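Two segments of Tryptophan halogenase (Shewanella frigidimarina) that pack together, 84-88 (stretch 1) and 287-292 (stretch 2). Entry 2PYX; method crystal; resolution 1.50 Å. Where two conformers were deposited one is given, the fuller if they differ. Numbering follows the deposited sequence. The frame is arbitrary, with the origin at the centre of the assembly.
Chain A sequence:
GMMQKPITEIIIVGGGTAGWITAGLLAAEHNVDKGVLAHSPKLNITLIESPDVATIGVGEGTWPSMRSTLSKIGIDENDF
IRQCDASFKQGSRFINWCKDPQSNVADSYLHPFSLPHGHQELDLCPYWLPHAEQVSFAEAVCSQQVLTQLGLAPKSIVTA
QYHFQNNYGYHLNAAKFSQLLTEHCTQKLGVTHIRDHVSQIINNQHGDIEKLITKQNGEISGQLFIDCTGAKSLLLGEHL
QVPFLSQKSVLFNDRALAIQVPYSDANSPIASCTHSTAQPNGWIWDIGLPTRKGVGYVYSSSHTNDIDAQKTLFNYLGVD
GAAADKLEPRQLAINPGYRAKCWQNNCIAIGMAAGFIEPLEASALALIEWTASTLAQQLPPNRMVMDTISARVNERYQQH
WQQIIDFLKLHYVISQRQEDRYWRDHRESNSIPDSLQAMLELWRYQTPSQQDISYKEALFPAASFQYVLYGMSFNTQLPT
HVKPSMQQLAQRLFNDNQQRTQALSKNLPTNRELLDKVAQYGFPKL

Stretch 1 84-88: CDASF
Stretch 2 (287-292) IGLPTR

Residues 84-88 and 287-292, at least 201 positions apart in sequence where they touch, bury 274 Å² between them, most of it at Asp85 and Pro290, and share one very short hydrogen bond. Stretch 2 opens with the last strand residues, Ile287 (phi/psi -115/119), which makes no contact, and Gly288 (-95/115), whose O lies 3.7 Å from Ser87 CB, then continues as loop. Ser87, in strand (-132/170, chi1 t), points its CB toward stretch 2, and a small side chain fits this close approach to backbone. Leu289 (-100/168; chi1 m, chi2 t), CA-to-CB sideways, sets the register, its CA 5.6 Å from Ser87 CA. Its CD2 packs 3.5 Å from Asp85 O, a carbonyl buried without a polar partner, and its CD1 lies 3.8 Å from Asp85 OD2. Pro290 (-61/-37, C-gamma exo), also sideways, covers Asp85 and Ala86 with ring carbon: CD is 3.0 Å from Asp85 OD1 and CG 3.3 Å from Ala86 O. Ala86 (-95/151) turns its methyl away, so backbone meets the ring. Thr291 (-90/-22, chi1 p), sideways, supplies the hydroxyl donor, OG1 to Asp85 OD2 at 2.5 Å. Asp85, at 50/49 with chi1 t and chi2 12°, starts sideways yet brings its carboxylate to both Pro290 and Thr291. Arg292 (-176/177; chi1 p, chi2 and chi3 t, chi4 76°) accepts at O from Leu289 N at 2.9 Å, linking the ends of 289-292.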

# COMPACT_ATOMS: atom_id res chain seq x y z
N CYS A 84 -13.58 8.86 -7.94
CA CYS A 84 -12.52 7.87 -8.12
C CYS A 84 -13.01 6.43 -8.06
O CYS A 84 -12.20 5.50 -7.92
CB CYS A 84 -11.42 8.11 -7.07
SG CYS A 84 -10.76 9.78 -7.21
N ASP A 85 -14.33 6.25 -8.14
CA ASP A 85 -14.95 4.92 -8.07
C ASP A 85 -14.43 4.17 -6.85
O ASP A 85 -14.03 3.02 -6.95
CB ASP A 85 -14.69 4.14 -9.36
CG ASP A 85 -15.64 2.96 -9.56
OD1 ASP A 85 -16.64 2.86 -8.83
OD2 ASP A 85 -15.38 2.14 -10.46
N ALA A 86 -14.46 4.81 -5.70
CA ALA A 86 -13.84 4.24 -4.51
C ALA A 86 -14.83 3.48 -3.62
O ALA A 86 -16.03 3.75 -3.61
CB ALA A 86 -13.19 5.33 -3.70
N SER A 87 -14.29 2.50 -2.91
CA SER A 87 -14.99 1.83 -1.82
C SER A 87 -14.04 1.77 -0.62
O SER A 87 -12.83 2.08 -0.72
CB SER A 87 -15.46 0.43 -2.22
OG SER A 87 -16.32 -0.13 -1.23
N PHE A 88 -14.56 1.37 0.55
CA PHE A 88 -13.78 1.31 1.78
C PHE A 88 -13.08 -0.01 1.89
O PHE A 88 -13.70 -1.05 1.71
CB PHE A 88 -14.69 1.50 3.00
CG PHE A 88 -15.51 2.75 2.91
CD1 PHE A 88 -14.92 3.99 3.12
CD2 PHE A 88 -16.83 2.69 2.57
CE1 PHE A 88 -15.69 5.14 3.01
CE2 PHE A 88 -17.59 3.84 2.43
CZ PHE A 88 -17.02 5.05 2.65
N ILE A 287 -10.23 -7.02 -5.84
CA ILE A 287 -10.46 -5.67 -5.28
C ILE A 287 -11.85 -5.25 -5.73
O ILE A 287 -12.10 -5.12 -6.93
CB ILE A 287 -9.40 -4.67 -5.82
CG1 ILE A 287 -8.07 -4.89 -5.07
CG2 ILE A 287 -9.82 -3.22 -5.66
CD1 ILE A 287 -6.91 -4.13 -5.62
N GLY A 288 -12.73 -5.00 -4.77
CA GLY A 288 -14.12 -4.64 -5.05
C GLY A 288 -14.31 -3.13 -5.07
O GLY A 288 -14.10 -2.45 -4.05
N LEU A 289 -14.65 -2.61 -6.26
CA LEU A 289 -15.08 -1.22 -6.46
C LEU A 289 -16.62 -1.23 -6.56
O LEU A 289 -17.22 -2.27 -6.61
CB LEU A 289 -14.47 -0.60 -7.74
CG LEU A 289 -12.94 -0.66 -7.89
CD1 LEU A 289 -12.51 -0.02 -9.19
CD2 LEU A 289 -12.22 -0.01 -6.75
N PRO A 290 -17.23 -0.05 -6.50
CA PRO A 290 -18.69 -0.05 -6.60
C PRO A 290 -19.22 -0.62 -7.92
O PRO A 290 -20.24 -1.28 -7.91
CB PRO A 290 -19.04 1.43 -6.48
CG PRO A 290 -17.90 2.05 -5.78
CD PRO A 290 -16.69 1.29 -6.24
N THR A 291 -18.52 -0.34 -9.02
CA THR A 291 -18.99 -0.66 -10.37
C THR A 291 -18.56 -2.05 -10.84
O THR A 291 -19.18 -2.63 -11.72
CB THR A 291 -18.49 0.41 -11.37
OG1 THR A 291 -17.06 0.53 -11.30
CG2 THR A 291 -19.09 1.79 -11.04
N ARG A 292 -17.50 -2.60 -10.25
CA ARG A 292 -16.91 -3.85 -10.75
C ARG A 292 -15.79 -4.27 -9.82
O ARG A 292 -15.49 -3.54 -8.90
CB ARG A 292 -16.29 -3.63 -12.12
CG ARG A 292 -15.27 -2.52 -12.12
CD ARG A 292 -14.67 -2.29 -13.49
NE ARG A 292 -13.52 -1.38 -13.41
CZ ARG A 292 -12.31 -1.71 -12.96
NH1 ARG A 292 -12.03 -2.94 -12.54
NH2 ARG A 292 -11.35 -0.79 -12.93